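Protein translation elongation factor 1A (PDB 3WND) binds cysteinyl-tRNA(Cys) when loaded with GTP and probably acts as a translation elongation factor akin to SelB, EF-Tu and aIF2 gamma. Local coordinates at residues K206-L211 and M257-V262; S219-K224 and I234-I239; T293-P298 and V325-P330; K317-G322 and V335-G340. All blocks are in the same frame, centred on the assembly; numbering follows the deposited sequence.

Overall arrangement
Interactions 1 and 2 meet in one antiparallel sheet, where strands 254-260 and 232-241 run side by side; Arg258 O and Arg237 N probably join them by a hydrogen bond. Interaction 1 is mostly buried and apolar, whereas interaction 2 passes from a packed isoleucine side to charged groups at a turn. Some 39 to 45 Å away, centre to centre, interactions 3 and 4 belong to the other, later antiparallel domain. Interaction 4 is a regular strand pair with one oily and one mixed face, and interaction 3 is a surface bridge between loops bounded by prolines. Ile318 of interaction 4 packs against Ile296 and Pro298 of interaction 3.

Interaction 1: residues K206-L211 and M257-V262; sequences KGCVVL and MRLKNV
Val210 and Met257 form a hydrogen-bonded antiparallel pair: Met257 N lies 2.7 Å from Val210 O, and Val210 N lies 2.8 Å from Met257 O. Leu259 N adds a third bond, to Cys208 O at 2.9 Å, on the far side of the non-hydrogen-bonded pair Val209-Arg258. Beta-branched Val210 suits an extended strand and uses both methyls, CG1 meeting Leu259 CD1 at 3.8 Å and CG2 leaning on Met257 CB. Cys208 CB comes 3.2 Å from Val262 O, and the compact, apolar SG, swung opposite the backbone N (chi1 -179°), suits this buried spot beside Val262 CG1. These strands belong to the antiparallel beta-barrel domain that follows the GTPase domain, as in SelB, and are strongly twisted; the short segments here run 134° apart. On the Val209 side the Arg258 stem crosses that of Lys206 at about a right angle, though the lysine is poorly ordered, and Lys206 O lies at the guanidinium edge. Lys206 and Gly207 together face Val203 in a classic beta bulge, where the positive phi of Gly207 (76°) favours glycine. Farther out, Ile267 packs on Cys208, Val210, Leu259 and Val262, Phe201 touches Val209, and Ser238 OG weakly bonds Arg258 NH1.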
loop_
_atom_site.group_PDB
_atom_site.type_symbol
_atom_site.label_atom_id
_atom_site.label_comp_id
_atom_site.label_asym_id
_atom_site.label_seq_id
_atom_site.Cartn_x
_atom_site.Cartn_y
_atom_site.Cartn_z
ATOM N N LYS A 206 24.868 13.997 -4.637
ATOM C CA LYS A 206 23.602 14.363 -3.958
ATOM C C LYS A 206 23.632 13.793 -2.520
ATOM O O LYS A 206 23.103 14.417 -1.564
ATOM C CB LYS A 206 22.361 13.867 -4.763
ATOM C CG LYS A 206 21.801 14.790 -5.905
ATOM C CD LYS A 206 20.421 14.326 -6.491
ATOM C CE LYS A 206 19.179 14.855 -5.713
ATOM N NZ LYS A 206 17.786 14.403 -6.056
ATOM N N GLY A 207 24.289 12.630 -2.388
ATOM C CA GLY A 207 24.389 11.874 -1.140
ATOM C C GLY A 207 23.070 11.164 -0.890
ATOM O O GLY A 207 22.465 10.620 -1.867
ATOM N N CYS A 208 22.608 11.174 0.383
ATOM C CA CYS A 208 21.497 10.304 0.805
ATOM C C CYS A 208 20.168 10.805 0.161
ATOM O O CYS A 208 19.747 11.960 0.418
ATOM C CB CYS A 208 21.339 10.311 2.317
ATOM S SG CYS A 208 19.985 9.227 2.930
ATOM N N VAL A 209 19.528 9.933 -0.631
ATOM C CA VAL A 209 18.216 10.196 -1.202
ATOM C C VAL A 209 17.223 9.099 -0.718
ATOM O O VAL A 209 17.552 7.881 -0.680
ATOM C CB VAL A 209 18.282 10.270 -2.747
ATOM C CG1 VAL A 209 16.839 10.336 -3.366
ATOM C CG2 VAL A 209 19.149 11.471 -3.134
ATOM N N VAL A 210 16.000 9.515 -0.333
ATOM C CA VAL A 210 14.988 8.510 -0.001
ATOM C C VAL A 210 13.808 8.801 -0.909
ATOM O O VAL A 210 13.575 9.942 -1.288
ATOM C CB VAL A 210 14.564 8.574 1.475
ATOM C CG1 VAL A 210 15.735 8.194 2.391
ATOM C CG2 VAL A 210 13.894 9.905 1.795
ATOM N N LEU A 211 13.097 7.747 -1.265
ATOM C CA LEU A 211 11.829 7.869 -2.038
ATOM C C LEU A 211 10.776 7.359 -1.076
ATOM O O LEU A 211 10.942 6.358 -0.303
ATOM C CB LEU A 211 11.832 6.986 -3.260
ATOM C CG LEU A 211 13.123 7.032 -4.108
ATOM C CD1 LEU A 211 12.971 6.115 -5.301
ATOM C CD2 LEU A 211 13.445 8.447 -4.534
ATOM N N MET A 257 13.600 12.662 -1.561
ATOM C CA MET A 257 14.174 13.692 -0.684
ATOM C C MET A 257 15.654 13.477 -0.460
ATOM O O MET A 257 16.134 12.336 -0.115
ATOM C CB MET A 257 13.498 13.707 0.709
ATOM C CG MET A 257 11.973 13.973 0.610
ATOM S SD MET A 257 11.278 13.869 2.292
ATOM C CE MET A 257 9.799 14.877 2.015
ATOM N N ARG A 258 16.386 14.594 -0.565
ATOM C CA ARG A 258 17.826 14.582 -0.213
ATOM C C ARG A 258 17.879 14.876 1.251
ATOM O O ARG A 258 17.335 15.917 1.725
ATOM C CB ARG A 258 18.555 15.655 -1.025
ATOM C CG ARG A 258 19.895 15.195 -1.509
ATOM C CD ARG A 258 20.337 16.045 -2.699
ATOM N NE ARG A 258 21.040 17.272 -2.321
ATOM C CZ ARG A 258 20.626 18.526 -2.590
ATOM N NH1 ARG A 258 19.456 18.807 -3.247
ATOM N NH2 ARG A 258 21.385 19.530 -2.181
ATOM N N LEU A 259 18.512 13.991 2.012
ATOM C CA LEU A 259 18.567 14.168 3.485
ATOM C C LEU A 259 20.032 14.465 3.898
ATOM O O LEU A 259 20.991 13.841 3.403
ATOM C CB LEU A 259 18.183 12.834 4.188
ATOM C CG LEU A 259 16.789 12.274 3.804
ATOM C CD1 LEU A 259 16.596 11.047 4.694
ATOM C CD2 LEU A 259 15.710 13.351 3.893
ATOM N N LYS A 260 20.166 15.389 4.842
ATOM C CA LYS A 260 21.427 15.654 5.594
ATOM C C LYS A 260 21.422 14.956 6.979
ATOM O O LYS A 260 20.358 14.880 7.705
ATOM C CB LYS A 260 21.690 17.196 5.759
ATOM C CG LYS A 260 23.144 17.537 6.229
ATOM C CD LYS A 260 23.393 19.007 6.610
ATOM C CE LYS A 260 22.994 19.987 5.520
ATOM N NZ LYS A 260 23.104 21.393 6.026
ATOM N N ASN A 261 22.592 14.421 7.336
ATOM C CA ASN A 261 22.881 13.841 8.643
ATOM C C ASN A 261 22.539 12.378 8.753
ATOM O O ASN A 261 22.481 11.796 9.868
ATOM C CB ASN A 261 22.298 14.664 9.823
ATOM C CG ASN A 261 23.048 14.430 11.110
ATOM O OD1 ASN A 261 24.290 14.434 11.149
ATOM N ND2 ASN A 261 22.294 14.276 12.194
ATOM N N VAL A 262 22.264 11.754 7.612
ATOM C CA VAL A 262 22.017 10.285 7.672
ATOM C C VAL A 262 22.526 9.606 6.394
ATOM O O VAL A 262 22.524 10.202 5.293
ATOM C CB VAL A 262 20.534 9.970 7.992
ATOM C CG1 VAL A 262 19.625 10.419 6.822
ATOM C CG2 VAL A 262 20.312 8.493 8.241
#

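Interaction 2: residues S219-K224 and I234-I239; sequences SKDKDK and IEIRSI
Ile236 and Ile239 press their CD1 methyls against the chain at 219-221. Ile236 CD1 comes within 3.4 Å of Ser219 OG, and Ile239 CD1 lies 3.5 Å from Asp221 N. These long, branched side chains fill the packed side, where Met257 touches Ser219 and Val255 touches Ile239. The backbone there is held by Ile236 N, which bonds Asp223 O at 2.9 Å nearly straight on, and by Lys222 N, which bonds Ile236 O at a more bent angle (134° at the hydrogen). Residues Lys220 to Asp223 make a type II beta turn. Lys222 takes the third position, where such a turn needs the positive phi (79°) most often supplied by glycine. Asp223 braces the turn, its OD2 taking the Lys220 N-H from above the carboxylate plane. Opposite the turn, Arg237 and Ser238 share Arg258 as partner in a classic beta bulge.

The outer side is looser and charged. Lys222 bends at chi2 and chi4, bringing NZ 3.1 Å from Arg237 O, above that carbonyl's plane, and into a salt bridge with Asp221 OD1 at 3.3 Å. Its charge probably eases the approach of Asp221 OD1 to Arg237 O, two acceptors 3.0 Å apart. Lys224 NZ makes a long salt bridge to Glu235 OE1 (3.5 Å), which is also paired with Lys260 NZ. A water joins Lys222 O to Glu235 OE2, the latter bond weak.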
loop_
_atom_site.group_PDB
_atom_site.type_symbol
_atom_site.label_atom_id
_atom_site.label_comp_id
_atom_site.label_asym_id
_atom_site.label_seq_id
_atom_site.Cartn_x
_atom_site.Cartn_y
_atom_site.Cartn_z
ATOM N N SER A 219 5.140 18.254 4.152
ATOM C CA SER A 219 6.583 18.257 4.434
ATOM C C SER A 219 7.186 19.457 3.688
ATOM O O SER A 219 6.769 19.785 2.595
ATOM C CB SER A 219 7.207 16.920 3.933
ATOM O OG SER A 219 8.572 16.916 4.112
ATOM N N LYS A 220 8.102 20.173 4.322
ATOM C CA LYS A 220 8.667 21.374 3.711
ATOM C C LYS A 220 10.148 21.241 3.530
ATOM O O LYS A 220 10.863 20.665 4.376
ATOM C CB LYS A 220 8.372 22.585 4.603
ATOM C CG LYS A 220 6.886 22.985 4.623
ATOM C CD LYS A 220 6.611 24.079 5.665
ATOM C CE LYS A 220 7.195 25.424 5.327
ATOM N NZ LYS A 220 6.461 25.932 4.115
ATOM N N ASP A 221 10.615 21.779 2.388
ATOM C CA ASP A 221 12.066 21.814 2.154
ATOM C C ASP A 221 12.745 22.583 3.286
ATOM O O ASP A 221 12.228 23.581 3.789
ATOM C CB ASP A 221 12.291 22.450 0.772
ATOM C CG ASP A 221 13.737 22.294 0.278
ATOM O OD1 ASP A 221 14.545 21.508 0.785
ATOM O OD2 ASP A 221 14.013 22.946 -0.727
ATOM N N LYS A 222 13.904 22.071 3.738
ATOM C CA LYS A 222 14.645 22.644 4.833
ATOM C C LYS A 222 14.096 22.295 6.221
ATOM O O LYS A 222 14.644 22.728 7.225
ATOM C CB LYS A 222 14.947 24.131 4.668
ATOM C CG LYS A 222 15.467 24.437 3.240
ATOM C CD LYS A 222 16.761 23.538 3.006
ATOM C CE LYS A 222 17.611 24.053 1.871
ATOM N NZ LYS A 222 16.882 23.812 0.668
ATOM N N ASP A 223 13.039 21.464 6.307
ATOM C CA ASP A 223 12.585 21.045 7.619
ATOM C C ASP A 223 13.696 20.328 8.413
ATOM O O ASP A 223 14.491 19.594 7.874
ATOM C CB ASP A 223 11.434 20.004 7.489
ATOM C CG ASP A 223 10.052 20.695 7.385
ATOM O OD1 ASP A 223 9.934 21.941 7.592
ATOM O OD2 ASP A 223 9.123 19.895 7.113
ATOM N N LYS A 224 13.751 20.654 9.680
ATOM C CA LYS A 224 14.601 19.920 10.563
ATOM C C LYS A 224 13.673 19.001 11.329
ATOM O O LYS A 224 12.732 19.458 11.992
ATOM C CB LYS A 224 15.291 20.930 11.487
ATOM C CG LYS A 224 16.256 21.905 10.716
ATOM C CD LYS A 224 17.179 22.661 11.708
ATOM C CE LYS A 224 18.620 22.126 11.637
ATOM N NZ LYS A 224 19.201 22.152 10.253
ATOM N N ILE A 234 17.487 14.982 11.376
ATOM C CA ILE A 234 17.871 15.072 9.974
ATOM C C ILE A 234 17.372 16.385 9.454
ATOM O O ILE A 234 16.592 17.035 10.136
ATOM C CB ILE A 234 17.342 13.860 9.131
ATOM C CG1 ILE A 234 15.784 13.812 9.210
ATOM C CG2 ILE A 234 17.866 12.505 9.630
ATOM C CD1 ILE A 234 15.126 12.974 8.087
ATOM N N GLU A 235 17.934 16.818 8.314
ATOM C CA GLU A 235 17.350 18.012 7.654
ATOM C C GLU A 235 16.994 17.566 6.285
ATOM O O GLU A 235 17.798 16.860 5.638
ATOM C CB GLU A 235 18.415 19.190 7.569
ATOM C CG GLU A 235 17.929 20.417 6.746
ATOM C CD GLU A 235 19.058 21.395 6.494
ATOM O OE1 GLU A 235 20.195 21.205 7.017
ATOM O OE2 GLU A 235 18.820 22.321 5.696
ATOM N N ILE A 236 15.842 18.065 5.799
ATOM C CA ILE A 236 15.477 17.862 4.408
ATOM C C ILE A 236 16.161 18.900 3.530
ATOM O O ILE A 236 15.831 20.106 3.596
ATOM C CB ILE A 236 13.979 17.960 4.278
ATOM C CG1 ILE A 236 13.344 16.819 5.146
ATOM C CG2 ILE A 236 13.592 17.836 2.771
ATOM C CD1 ILE A 236 11.818 16.766 5.038
ATOM N N ARG A 237 17.160 18.466 2.751
ATOM C CA ARG A 237 17.891 19.393 1.891
ATOM C C ARG A 237 17.163 19.771 0.590
ATOM O O ARG A 237 17.401 20.867 0.045
ATOM C CB ARG A 237 19.243 18.791 1.502
ATOM C CG ARG A 237 20.264 18.626 2.589
ATOM C CD ARG A 237 21.615 18.096 2.129
ATOM N NE ARG A 237 21.533 16.706 1.721
ATOM C CZ ARG A 237 22.586 15.926 1.481
ATOM N NH1 ARG A 237 23.755 16.410 1.593
ATOM N NH2 ARG A 237 22.377 14.655 1.098
ATOM N N SER A 238 16.324 18.861 0.021
ATOM C CA SER A 238 15.478 19.251 -1.142
ATOM C C SER A 238 14.424 18.171 -1.230
ATOM O O SER A 238 14.571 17.091 -0.664
ATOM C CB SER A 238 16.272 19.294 -2.472
ATOM O OG SER A 238 16.875 18.018 -2.662
ATOM N N ILE A 239 13.314 18.517 -1.848
ATOM C CA ILE A 239 12.249 17.540 -2.118
ATOM C C ILE A 239 12.056 17.599 -3.626
ATOM O O ILE A 239 11.840 18.708 -4.192
ATOM C CB ILE A 239 10.948 17.998 -1.393
ATOM C CG1 ILE A 239 11.229 18.228 0.135
ATOM C CG2 ILE A 239 9.836 16.969 -1.632
ATOM C CD1 ILE A 239 10.006 18.645 0.947
HETATM O O HOH W 1 17.028 23.661 7.443
#

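Interaction 3: residues T293-P298 and V325-P330; sequences TKKIEP and VEEAKP
Lys295 and Glu327 cross obliquely. Each has its CG tucked between backbone N and carbonyl carbon (chi1 70° and 57°), which sends both stems out along the same exposed flank. The Lys295 end runs past the carboxylate, so that CE and NZ are equally near Glu327 OE1, NZ forming a salt bridge at 3.4 Å. Long, flexible chains suit this exposed flank.

On the other flank Ile296 and Ala328 sit buried beside each other, CB to CB 4.2 Å. The small Ala328 is consistent with the close approach of the two loops here, and Ile296 reaches Val315. Their backbones make a single antiparallel hydrogen-bonded bridge, joining the loops before strands 301-306 and 333-340 at the surface of the last beta-barrel domain: Ala328 N to Ile296 O at 2.8 Å, in the carbonyl plane, and Ile296 N to Ala328 O at 2.9 Å, tilted from it.

Two prolines stand two residues along, one on each chain. Pro298 crosses Glu326 at about a right angle and sets its ring CD 3.0 Å from Glu326 O, while Pro330 puts CG 3.2 Å from Thr293 O. Lacking an N-H, each proline removes a donor from what would be the next hydrogen-bonded position, which is consistent with the bridge staying isolated. The lysine charge would probably temper the repulsion between Glu327 OE1 and Glu297 OE1, 5.3 Å apart.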
loop_
_atom_site.group_PDB
_atom_site.type_symbol
_atom_site.label_atom_id
_atom_site.label_comp_id
_atom_site.label_asym_id
_atom_site.label_seq_id
_atom_site.Cartn_x
_atom_site.Cartn_y
_atom_site.Cartn_z
ATOM N N THR A 293 -8.717 -17.964 8.599
ATOM C CA THR A 293 -7.415 -18.338 9.075
ATOM C C THR A 293 -7.543 -19.439 10.161
ATOM O O THR A 293 -8.645 -19.898 10.443
ATOM C CB THR A 293 -6.613 -17.093 9.591
ATOM O OG1 THR A 293 -5.227 -17.456 9.755
ATOM C CG2 THR A 293 -7.154 -16.583 10.929
ATOM N N LYS A 294 -6.416 -19.822 10.736
ATOM C CA LYS A 294 -6.309 -20.884 11.816
ATOM C C LYS A 294 -6.403 -20.195 13.141
ATOM O O LYS A 294 -5.940 -19.038 13.262
ATOM C CB LYS A 294 -4.876 -21.564 11.725
ATOM C CG LYS A 294 -4.658 -22.803 10.873
ATOM C CD LYS A 294 -5.457 -24.046 11.261
ATOM C CE LYS A 294 -4.662 -25.359 11.337
ATOM N NZ LYS A 294 -5.375 -26.617 10.782
ATOM N N LYS A 295 -6.958 -20.864 14.145
ATOM C CA LYS A 295 -6.937 -20.286 15.473
ATOM C C LYS A 295 -5.498 -19.937 15.874
ATOM O O LYS A 295 -4.536 -20.662 15.561
ATOM C CB LYS A 295 -7.563 -21.260 16.514
ATOM C CG LYS A 295 -6.747 -22.492 16.822
ATOM C CD LYS A 295 -7.599 -23.565 17.614
ATOM C CE LYS A 295 -6.755 -24.190 18.683
ATOM N NZ LYS A 295 -7.247 -25.522 19.143
ATOM N N ILE A 296 -5.372 -18.794 16.539
ATOM C CA ILE A 296 -4.077 -18.286 17.008
ATOM C C ILE A 296 -3.827 -18.789 18.420
ATOM O O ILE A 296 -4.753 -18.754 19.256
ATOM C CB ILE A 296 -4.059 -16.722 16.977
ATOM C CG1 ILE A 296 -4.296 -16.285 15.523
ATOM C CG2 ILE A 296 -2.700 -16.181 17.494
ATOM C CD1 ILE A 296 -4.280 -14.782 15.390
ATOM N N GLU A 297 -2.584 -19.245 18.684
ATOM C CA GLU A 297 -2.271 -19.891 19.960
ATOM C C GLU A 297 -1.035 -19.220 20.500
ATOM O O GLU A 297 -0.224 -18.697 19.710
ATOM C CB GLU A 297 -1.990 -21.391 19.789
ATOM C CG GLU A 297 -3.301 -22.133 19.569
ATOM C CD GLU A 297 -3.156 -23.627 19.367
ATOM O OE1 GLU A 297 -3.525 -24.366 20.282
ATOM O OE2 GLU A 297 -2.678 -24.036 18.304
ATOM N N PRO A 298 -0.898 -19.204 21.849
ATOM C CA PRO A 298 0.353 -18.685 22.473
ATOM C C PRO A 298 1.514 -19.457 21.956
ATOM O O PRO A 298 1.371 -20.653 21.569
ATOM C CB PRO A 298 0.183 -18.897 24.014
ATOM C CG PRO A 298 -1.201 -19.375 24.194
ATOM C CD PRO A 298 -1.883 -19.668 22.841
ATOM N N VAL A 325 -6.481 -16.310 27.703
ATOM C CA VAL A 325 -7.067 -17.479 27.066
ATOM C C VAL A 325 -6.035 -18.284 26.306
ATOM O O VAL A 325 -4.923 -17.801 26.003
ATOM C CB VAL A 325 -8.158 -17.067 26.086
ATOM C CG1 VAL A 325 -9.300 -16.461 26.843
ATOM C CG2 VAL A 325 -7.626 -16.043 25.051
ATOM N N GLU A 326 -6.375 -19.519 25.994
ATOM C CA GLU A 326 -5.426 -20.366 25.294
ATOM C C GLU A 326 -5.475 -20.282 23.767
ATOM O O GLU A 326 -4.607 -20.920 23.080
ATOM C CB GLU A 326 -5.542 -21.844 25.750
ATOM C CG GLU A 326 -5.110 -22.101 27.194
ATOM C CD GLU A 326 -3.816 -21.378 27.596
ATOM O OE1 GLU A 326 -2.752 -21.689 26.983
ATOM O OE2 GLU A 326 -3.847 -20.502 28.530
ATOM N N GLU A 327 -6.432 -19.494 23.212
ATOM C CA GLU A 327 -6.592 -19.422 21.740
ATOM C C GLU A 327 -7.396 -18.197 21.378
ATOM O O GLU A 327 -8.189 -17.698 22.195
ATOM C CB GLU A 327 -7.288 -20.683 21.151
ATOM C CG GLU A 327 -8.659 -20.919 21.783
ATOM C CD GLU A 327 -9.306 -22.187 21.387
ATOM O OE1 GLU A 327 -8.606 -23.255 21.332
ATOM O OE2 GLU A 327 -10.541 -22.079 21.162
ATOM N N ALA A 328 -7.212 -17.734 20.117
ATOM C CA ALA A 328 -8.131 -16.763 19.573
ATOM C C ALA A 328 -8.649 -17.436 18.315
ATOM O O ALA A 328 -7.861 -17.667 17.408
ATOM C CB ALA A 328 -7.393 -15.462 19.253
ATOM N N LYS A 329 -9.960 -17.711 18.266
ATOM C CA LYS A 329 -10.576 -18.396 17.154
ATOM C C LYS A 329 -10.650 -17.477 15.917
ATOM O O LYS A 329 -10.664 -16.236 16.059
ATOM C CB LYS A 329 -12.022 -18.875 17.502
ATOM C CG LYS A 329 -11.981 -20.052 18.542
ATOM C CD LYS A 329 -13.330 -20.733 18.784
ATOM C CE LYS A 329 -14.405 -19.778 19.313
ATOM N NZ LYS A 329 -15.741 -20.348 19.159
ATOM N N PRO A 330 -10.701 -18.077 14.733
ATOM C CA PRO A 330 -10.986 -17.317 13.556
ATOM C C PRO A 330 -12.262 -16.533 13.814
ATOM O O PRO A 330 -13.266 -17.084 14.413
ATOM C CB PRO A 330 -11.208 -18.407 12.479
ATOM C CG PRO A 330 -10.492 -19.627 13.024
ATOM C CD PRO A 330 -10.612 -19.539 14.501
#

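Interaction 4: residues K317-G322 and V335-G340; sequences KILVDG and VLELSG
Lys317 and Glu337 lie side by side and point the same way from a hydrogen-bonded antiparallel pair. Along the lysine, CB meets the carboxylate, 3.7 Å from Glu337 OE1, and also packs on Glu337 CB. The first torsion sends CG opposite the backbone N (chi1 -165°); a bend at chi3 (-72°) then curls the chain past the acid, with CD and CE each 3.9 Å from Glu337 OE1. At the tip, NZ stops 4.3 Å from Glu337 OE1, beyond a salt bridge, and a water fills the link: it accepts from Lys317 NZ at 2.8 Å and donates to Glu337 OE1 at 2.6 Å. Long polar chains suit this partly exposed face, their stems supplying the packing and their ends the solvent bridge.

On the same face Leu319 CD1 touches Val335 CG1. The reverse face is buried and oily: Ile318 CG1 packs on Leu336 CD2 at 3.7 Å, with Leu354 backing Leu336 and Pro298 and Ala328 meeting Ile318.

The ladder is firm around Leu319 and Val335, whose N-to-O bonds run both ways in the carbonyl planes, that from Val335 N to Leu319 O measuring 2.7 Å. Glu337 N also bonds Lys317 O well; only the return bond, Lys317 N to Glu337 O, is weak. Such two-faced pairing, the short segments 163° apart, belongs to the antiparallel beta barrel of the last domain, probably akin to SelB domain III.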
loop_
_atom_site.group_PDB
_atom_site.type_symbol
_atom_site.label_atom_id
_atom_site.label_comp_id
_atom_site.label_asym_id
_atom_site.label_seq_id
_atom_site.Cartn_x
_atom_site.Cartn_y
_atom_site.Cartn_z
ATOM N N LYS A 317 0.932 -13.726 24.617
ATOM C CA LYS A 317 -0.241 -13.799 25.439
ATOM C C LYS A 317 -1.426 -13.377 24.624
ATOM O O LYS A 317 -1.325 -12.491 23.745
ATOM C CB LYS A 317 -0.125 -12.915 26.745
ATOM C CG LYS A 317 -1.227 -13.289 27.796
ATOM C CD LYS A 317 -1.414 -12.278 28.948
ATOM C CE LYS A 317 -0.259 -12.305 29.932
ATOM N NZ LYS A 317 -0.605 -11.438 31.093
ATOM N N ILE A 318 -2.541 -14.085 24.856
ATOM C CA ILE A 318 -3.802 -13.778 24.225
ATOM C C ILE A 318 -4.795 -13.469 25.336
ATOM O O ILE A 318 -4.952 -14.253 26.275
ATOM C CB ILE A 318 -4.353 -14.997 23.384
ATOM C CG1 ILE A 318 -3.265 -15.485 22.445
ATOM C CG2 ILE A 318 -5.642 -14.565 22.678
ATOM C CD1 ILE A 318 -3.626 -16.687 21.567
ATOM N N LEU A 319 -5.442 -12.301 25.224
ATOM C CA LEU A 319 -6.515 -11.912 26.133
ATOM C C LEU A 319 -7.818 -11.656 25.422
ATOM O O LEU A 319 -7.856 -11.095 24.303
ATOM C CB LEU A 319 -6.116 -10.678 26.949
ATOM C CG LEU A 319 -4.726 -10.807 27.604
ATOM C CD1 LEU A 319 -3.641 -10.080 26.818
ATOM C CD2 LEU A 319 -4.665 -10.389 29.093
ATOM N N VAL A 320 -8.899 -12.082 26.083
ATOM C CA VAL A 320 -10.249 -11.706 25.689
ATOM C C VAL A 320 -10.889 -11.161 26.961
ATOM O O VAL A 320 -10.866 -11.847 28.013
ATOM C CB VAL A 320 -11.002 -12.910 25.176
ATOM C CG1 VAL A 320 -12.323 -12.472 24.620
ATOM C CG2 VAL A 320 -10.275 -13.504 24.007
ATOM N N ASP A 321 -11.379 -9.928 26.894
ATOM C CA ASP A 321 -12.001 -9.204 28.043
ATOM C C ASP A 321 -11.056 -9.085 29.228
ATOM O O ASP A 321 -11.445 -9.302 30.394
ATOM C CB ASP A 321 -13.293 -9.864 28.519
ATOM C CG ASP A 321 -14.323 -10.047 27.410
ATOM O OD1 ASP A 321 -14.165 -9.629 26.298
ATOM O OD2 ASP A 321 -15.339 -10.711 27.715
ATOM N N GLY A 322 -9.813 -8.742 28.911
ATOM C CA GLY A 322 -8.728 -8.722 29.852
ATOM C C GLY A 322 -8.361 -10.033 30.529
ATOM O O GLY A 322 -7.440 -10.048 31.361
ATOM N N VAL A 335 -6.960 -9.364 22.371
ATOM C CA VAL A 335 -5.720 -8.660 22.514
ATOM C C VAL A 335 -4.592 -9.621 22.370
ATOM O O VAL A 335 -4.551 -10.720 23.015
ATOM C CB VAL A 335 -5.642 -7.836 23.840
ATOM C CG1 VAL A 335 -4.242 -7.238 24.003
ATOM C CG2 VAL A 335 -6.755 -6.759 23.820
ATOM N N LEU A 336 -3.630 -9.229 21.534
ATOM C CA LEU A 336 -2.442 -10.008 21.405
ATOM C C LEU A 336 -1.212 -9.256 21.959
ATOM O O LEU A 336 -0.938 -8.121 21.575
ATOM C CB LEU A 336 -2.164 -10.429 19.973
ATOM C CG LEU A 336 -3.216 -11.358 19.312
ATOM C CD1 LEU A 336 -2.773 -11.713 17.859
ATOM C CD2 LEU A 336 -3.436 -12.637 20.123
ATOM N N GLU A 337 -0.490 -9.901 22.898
ATOM C CA GLU A 337 0.789 -9.352 23.300
ATOM C C GLU A 337 1.781 -10.082 22.406
ATOM O O GLU A 337 1.873 -11.298 22.426
ATOM C CB GLU A 337 0.975 -9.597 24.848
ATOM C CG GLU A 337 0.611 -8.291 25.576
ATOM C CD GLU A 337 0.262 -8.466 27.035
ATOM O OE1 GLU A 337 0.797 -9.408 27.594
ATOM O OE2 GLU A 337 -0.549 -7.691 27.629
ATOM N N LEU A 338 2.531 -9.323 21.602
ATOM C CA LEU A 338 3.452 -9.901 20.643
ATOM C C LEU A 338 4.927 -9.492 20.946
ATOM O O LEU A 338 5.139 -8.392 21.338
ATOM C CB LEU A 338 3.066 -9.372 19.228
ATOM C CG LEU A 338 1.686 -9.772 18.747
ATOM C CD1 LEU A 338 1.533 -9.062 17.384
ATOM C CD2 LEU A 338 1.555 -11.293 18.550
ATOM N N SER A 339 5.924 -10.326 20.661
ATOM C CA SER A 339 7.318 -9.935 20.804
ATOM C C SER A 339 8.077 -10.180 19.507
ATOM O O SER A 339 7.759 -11.117 18.758
ATOM C CB SER A 339 7.998 -10.745 21.901
ATOM O OG SER A 339 8.027 -12.136 21.533
ATOM N N GLY A 340 9.115 -9.385 19.282
ATOM C CA GLY A 340 9.939 -9.504 18.045
ATOM C C GLY A 340 11.370 -9.036 18.325
ATOM O O GLY A 340 11.704 -8.637 19.459
HETATM O O HOH W 2 1.144 -9.483 30.138
#